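PDB 3WP9: Ice-binding protein from Colwellia, which binds to the surface of ice crystals, inhibiting their growth and the recrystallization of small ice grains into larger ones. Local coordinates for residues F14-K19 with N212-P217; S141-Q146 with A168-L173. All coordinates share one frame; numbering follows the deposited sequence.

Interaction 1: residues F14-K19 with N212-P217; sequences FTILSK and NTINAP
Thr15 reaches across to the 212-217 segment with both branches of its side chain, and its CA lies 5.2 Å from the CA of Ala216. The apolar contacts come first. With CG2 anti to its own backbone N, Thr15 sets this methyl against the CG2 methyl of Ile214 at 3.6 Å, the two side chains meeting at a slant. The same Thr15 methyl also lies 3.9 Å from the backbone N of Ala216, where the chain leaves strand 213-215. Beside it, Ile16 adds a looser touch, its CG1 being 4.2 Å from Ile214 CG2, so that one isoleucine methyl meets both residues of the corner.

That corner is part of the right-handed beta-helix. Strand 14-18 runs between strands 33-36 and 200-203 in one parallel sheet, whereas strand 213-215 belongs to another; the chain turns a corner at Thr15 and Ile16, and the contact brings this corner against the end of strand 213-215. Ile16 and Ile214 both also pack on Leu209, which comes from the third face.

The polar branch is used differently. Thr15 OG1 lies 3.3 Å from Ala216 CB, a plain van der Waals contact, and OG1 also makes a weak hydrogen bond to Thr31 O. An alanine at Thr15 would probably open a gap beside Ile214 CG2 and Ala216 CB and leave Thr31 O without this weak bond. Asn215 takes part through its backbone alone; its CB leaves the chain away from Thr15, and its ND2 hydrogen-bonds to Asn198 OD1 on the adjacent strand.

Interaction 2: residues S141-Q146 with A168-L173; sequences SGNLNQ and AGYTAL
The Tyr170 ring carries the Asn143 amide on one face, the two planes only 12° apart, with Asn143 CG 3.2 Å from Tyr170 CE2 and displaced toward the rim. Asn143 CB sits more centrally, 3.7 Å from the centroid of the Tyr170 ring in a CH-pi contact. In the plane of the ring, at its edge, are Asn145 OD1 and Ala172 N. Tyr170 CG takes the crowded position between backbone N and carbonyl carbon (chi1 56°), and the ring lies against the Asn143 side chain.

The Asn145 amide stands nearly perpendicular to the ring. Its ND2 gives Tyr170 OH an almost straight hydrogen bond, 3.2 Å and 174°, with the hydroxyl oxygen in the amide plane, while Asn145 OD1 is 2.8 Å from a water that also reaches Ala172 O. The stacked Asn143 also has a second role: its OD1 accepts from Tyr170 N at 3.0 Å. A side chain at Gly169 would run into that oxygen. The backbone N of Gly169 hydrogen-bonds to Gly142 O.

From here the backbones pair regularly. Leu144 N donates to Tyr170 O, Ala172 N to Leu144 O at 2.8 Å, and Gln146 N to Ala172 O. On the buried side Leu144 lies alongside Thr171, and Gln146 crosses Leu173, its CB 3.7 Å from Leu173 CD2. Gln146 NE2 is held by Ser178 O, but the buried OE1 has no partner in the model.

Strands 144-146 and 171-173, parallel and in register on successive coils, are the arrangement typical of a face of a right-handed beta-helix.

Starting from the N terminus, the chain lays down strand 14-18, the first half of interaction 1, then passes through helix 71-89 and into the later coils. Interaction 2 closes a short loop: the 21 residues between its segments, including strands 152-155 and 163-167, bring the chain round one coil and back to the same sheet. Interaction 1 closes only when residues 212-217 return to the early strand, so interaction 2 is nested within its 192-residue loop and the two do not cross. Interaction 2 joins neighbouring coils within a face, interaction 1 two faces at a corner. Their centres are about 17 Å apart, and they do not touch.

Interaction 1: residues F14-K19 with N212-P217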
loop_
_atom_site.group_PDB
_atom_site.type_symbol
_atom_site.label_atom_id
_atom_site.label_comp_id
_atom_site.label_asym_id
_atom_site.label_seq_id
_atom_site.Cartn_x
_atom_site.Cartn_y
_atom_site.Cartn_z
ATOM N N PHE A 14 4.742 8.800 3.805
ATOM C CA PHE A 14 4.195 7.818 4.774
ATOM C C PHE A 14 4.295 6.383 4.279
ATOM O O PHE A 14 4.082 6.079 3.075
ATOM C CB PHE A 14 2.725 8.150 5.069
ATOM C CG PHE A 14 2.530 9.401 5.866
ATOM C CD1 PHE A 14 2.474 9.376 7.273
ATOM C CD2 PHE A 14 2.454 10.654 5.232
ATOM C CE1 PHE A 14 2.302 10.513 8.033
ATOM C CE2 PHE A 14 2.275 11.818 5.984
ATOM C CZ PHE A 14 2.188 11.763 7.383
ATOM N N THR A 15 4.624 5.494 5.232
ATOM C CA THR A 15 4.521 4.044 5.038
ATOM C C THR A 15 3.110 3.472 5.287
ATOM O O THR A 15 2.639 2.570 4.522
ATOM C CB THR A 15 5.555 3.344 5.897
ATOM O OG1 THR A 15 6.871 3.794 5.468
ATOM C CG2 THR A 15 5.420 1.852 5.699
ATOM N N ILE A 16 2.431 4.157 6.221
ATOM C CA ILE A 16 0.956 3.891 6.443
ATOM C C ILE A 16 0.306 5.255 6.633
ATOM O O ILE A 16 0.745 5.995 7.519
ATOM C CB ILE A 16 0.683 2.969 7.669
ATOM C CG1 ILE A 16 1.460 1.654 7.567
ATOM C CG2 ILE A 16 -0.826 2.631 7.680
ATOM C CD1 ILE A 16 1.413 0.720 8.795
ATOM N N LEU A 17 -0.760 5.517 5.881
ATOM C CA LEU A 17 -1.550 6.737 6.021
ATOM C C LEU A 17 -2.957 6.232 5.860
ATOM O O LEU A 17 -3.256 5.521 4.952
ATOM C CB LEU A 17 -1.236 7.770 4.895
ATOM C CG LEU A 17 -2.054 9.092 5.074
ATOM C CD1 LEU A 17 -1.695 9.815 6.366
ATOM C CD2 LEU A 17 -1.822 9.938 3.838
ATOM N N SER A 18 -3.836 6.615 6.776
ATOM C CA SER A 18 -5.270 6.312 6.636
ATOM C C SER A 18 -6.134 7.494 7.079
ATOM O O SER A 18 -5.614 8.455 7.735
ATOM C CB SER A 18 -5.633 5.089 7.512
ATOM O OG SER A 18 -5.608 5.468 8.873
ATOM N N LYS A 19 -7.430 7.339 6.875
ATOM C CA LYS A 19 -8.361 8.418 7.300
ATOM C C LYS A 19 -9.101 8.110 8.560
ATOM O O LYS A 19 -9.612 9.034 9.252
ATOM C CB LYS A 19 -9.363 8.665 6.209
ATOM C CG LYS A 19 -8.644 9.225 4.975
ATOM C CD LYS A 19 -9.532 9.703 3.868
ATOM C CE LYS A 19 -10.498 10.773 4.348
ATOM N NZ LYS A 19 -11.260 11.192 3.124
ATOM N N ASN A 212 2.909 -7.675 11.699
ATOM C CA ASN A 212 3.485 -7.563 10.342
ATOM C C ASN A 212 4.803 -6.759 10.398
ATOM O O ASN A 212 5.101 -6.128 11.363
ATOM C CB ASN A 212 2.565 -6.779 9.433
ATOM C CG ASN A 212 1.175 -7.436 9.335
ATOM O OD1 ASN A 212 0.131 -6.788 9.660
ATOM N ND2 ASN A 212 1.157 -8.672 8.820
ATOM N N THR A 213 5.486 -6.911 9.285
ATOM C CA THR A 213 6.664 -6.055 9.024
ATOM C C THR A 213 6.254 -5.254 7.824
ATOM O O THR A 213 5.985 -5.800 6.738
ATOM C CB THR A 213 7.798 -6.946 8.621
ATOM O OG1 THR A 213 8.116 -7.837 9.711
ATOM C CG2 THR A 213 9.059 -6.066 8.286
ATOM N N ILE A 214 6.146 -3.942 8.014
ATOM C CA ILE A 214 5.763 -3.063 6.976
ATOM C C ILE A 214 6.949 -2.100 6.719
ATOM O O ILE A 214 7.279 -1.304 7.635
ATOM C CB ILE A 214 4.498 -2.242 7.346
ATOM C CG1 ILE A 214 3.337 -3.165 7.900
ATOM C CG2 ILE A 214 4.049 -1.393 6.163
ATOM C CD1 ILE A 214 2.673 -4.145 6.968
ATOM N N ASN A 215 7.509 -2.183 5.495
ATOM C CA ASN A 215 8.715 -1.359 5.176
ATOM C C ASN A 215 8.448 -0.349 4.077
ATOM O O ASN A 215 7.896 -0.730 3.021
ATOM C CB ASN A 215 9.804 -2.269 4.636
ATOM C CG ASN A 215 10.248 -3.355 5.600
ATOM O OD1 ASN A 215 10.455 -3.093 6.769
ATOM N ND2 ASN A 215 10.421 -4.561 5.096
ATOM N N ALA A 216 8.874 0.916 4.277
ATOM C CA ALA A 216 8.847 1.819 3.133
ATOM C C ALA A 216 9.670 1.193 1.976
ATOM O O ALA A 216 10.648 0.462 2.216
ATOM C CB ALA A 216 9.382 3.183 3.493
ATOM N N PRO A 217 9.242 1.396 0.711
ATOM C CA PRO A 217 9.909 0.783 -0.451
ATOM C C PRO A 217 11.184 1.572 -0.781
ATOM O O PRO A 217 11.268 2.764 -0.559
ATOM C CB PRO A 217 8.874 0.912 -1.572
ATOM C CG PRO A 217 8.077 2.137 -1.159
ATOM C CD PRO A 217 8.112 2.275 0.321
#

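Interaction 2: residues S141-Q146 with A168-L173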
loop_
_atom_site.group_PDB
_atom_site.type_symbol
_atom_site.label_atom_id
_atom_site.label_comp_id
_atom_site.label_asym_id
_atom_site.label_seq_id
_atom_site.Cartn_x
_atom_site.Cartn_y
_atom_site.Cartn_z
ATOM N N SER A 141 -11.354 -2.645 -9.843
ATOM C CA SER A 141 -12.645 -2.077 -9.438
ATOM C C SER A 141 -13.356 -2.855 -8.314
ATOM O O SER A 141 -14.266 -2.326 -7.591
ATOM C CB SER A 141 -13.506 -1.784 -10.672
ATOM O OG SER A 141 -14.118 -2.964 -11.058
ATOM N N GLY A 142 -12.899 -4.100 -8.088
ATOM C CA GLY A 142 -13.356 -4.940 -7.007
ATOM C C GLY A 142 -12.351 -4.871 -5.825
ATOM O O GLY A 142 -11.700 -3.840 -5.543
ATOM N N ASN A 143 -12.211 -6.019 -5.119
ATOM C CA ASN A 143 -11.329 -6.077 -3.964
ATOM C C ASN A 143 -10.069 -6.783 -4.420
ATOM O O ASN A 143 -10.124 -7.520 -5.410
ATOM C CB ASN A 143 -11.948 -6.974 -2.912
ATOM C CG ASN A 143 -13.368 -6.493 -2.543
ATOM O OD1 ASN A 143 -13.542 -5.317 -2.256
ATOM N ND2 ASN A 143 -14.341 -7.368 -2.646
ATOM N N LEU A 144 -9.020 -6.494 -3.704
ATOM C CA LEU A 144 -7.688 -7.172 -3.933
ATOM C C LEU A 144 -7.446 -8.129 -2.745
ATOM O O LEU A 144 -7.363 -7.664 -1.608
ATOM C CB LEU A 144 -6.615 -6.153 -4.080
ATOM C CG LEU A 144 -5.195 -6.754 -4.097
ATOM C CD1 LEU A 144 -5.094 -7.747 -5.303
ATOM C CD2 LEU A 144 -4.176 -5.553 -4.095
ATOM N N ASN A 145 -7.355 -9.428 -3.054
ATOM C CA ASN A 145 -7.106 -10.483 -2.033
ATOM C C ASN A 145 -5.783 -11.210 -2.353
ATOM O O ASN A 145 -5.607 -11.657 -3.468
ATOM C CB ASN A 145 -8.235 -11.502 -1.961
ATOM C CG ASN A 145 -9.318 -11.070 -1.001
ATOM O OD1 ASN A 145 -9.198 -11.234 0.282
ATOM N ND2 ASN A 145 -10.378 -10.540 -1.557
ATOM N N GLN A 146 -4.884 -11.305 -1.365
ATOM C CA GLN A 146 -3.675 -12.159 -1.533
ATOM C C GLN A 146 -3.855 -13.363 -0.564
ATOM O O GLN A 146 -4.111 -13.194 0.645
ATOM C CB GLN A 146 -2.452 -11.362 -1.187
ATOM C CG GLN A 146 -1.177 -12.225 -1.378
ATOM C CD GLN A 146 0.050 -11.448 -1.117
ATOM O OE1 GLN A 146 0.110 -10.575 -0.236
ATOM N NE2 GLN A 146 1.129 -11.765 -1.913
ATOM N N ALA A 168 -10.544 -0.179 -5.684
ATOM C CA ALA A 168 -11.803 0.522 -5.359
ATOM C C ALA A 168 -12.580 -0.119 -4.221
ATOM O O ALA A 168 -13.407 0.574 -3.596
ATOM C CB ALA A 168 -12.640 0.648 -6.652
ATOM N N GLY A 169 -12.345 -1.431 -3.947
ATOM C CA GLY A 169 -12.891 -2.167 -2.796
ATOM C C GLY A 169 -11.975 -2.152 -1.628
ATOM O O GLY A 169 -11.445 -1.072 -1.260
ATOM N N TYR A 170 -11.812 -3.305 -0.953
ATOM C CA TYR A 170 -10.833 -3.359 0.136
ATOM C C TYR A 170 -9.607 -4.122 -0.437
ATOM O O TYR A 170 -9.700 -4.802 -1.419
ATOM C CB TYR A 170 -11.339 -4.111 1.359
ATOM C CG TYR A 170 -11.798 -5.553 1.058
ATOM C CD1 TYR A 170 -10.857 -6.577 0.899
ATOM C CD2 TYR A 170 -13.130 -5.889 0.917
ATOM C CE1 TYR A 170 -11.236 -7.871 0.629
ATOM C CE2 TYR A 170 -13.551 -7.189 0.625
ATOM C CZ TYR A 170 -12.635 -8.212 0.462
ATOM O OH TYR A 170 -12.975 -9.537 0.091
ATOM N N THR A 171 -8.533 -4.016 0.285
ATOM C CA THR A 171 -7.328 -4.892 0.057
ATOM C C THR A 171 -7.161 -5.772 1.322
ATOM O O THR A 171 -7.168 -5.211 2.441
ATOM C CB THR A 171 -6.139 -3.976 -0.077
ATOM O OG1 THR A 171 -6.329 -3.188 -1.247
ATOM C CG2 THR A 171 -4.887 -4.835 -0.275
ATOM N N ALA A 172 -7.066 -7.096 1.153
ATOM C CA ALA A 172 -6.918 -8.032 2.265
ATOM C C ALA A 172 -5.764 -8.978 1.870
ATOM O O ALA A 172 -5.887 -9.725 0.932
ATOM C CB ALA A 172 -8.226 -8.802 2.562
ATOM N N LEU A 173 -4.730 -8.958 2.691
ATOM C CA LEU A 173 -3.598 -9.875 2.475
ATOM C C LEU A 173 -3.646 -10.917 3.583
ATOM O O LEU A 173 -3.884 -10.584 4.777
ATOM C CB LEU A 173 -2.330 -9.017 2.584
ATOM C CG LEU A 173 -2.252 -7.696 1.766
ATOM C CD1 LEU A 173 -0.859 -7.106 1.951
ATOM C CD2 LEU A 173 -2.549 -8.004 0.305
HETATM O O HOH W 1 -7.035 -12.519 1.468
#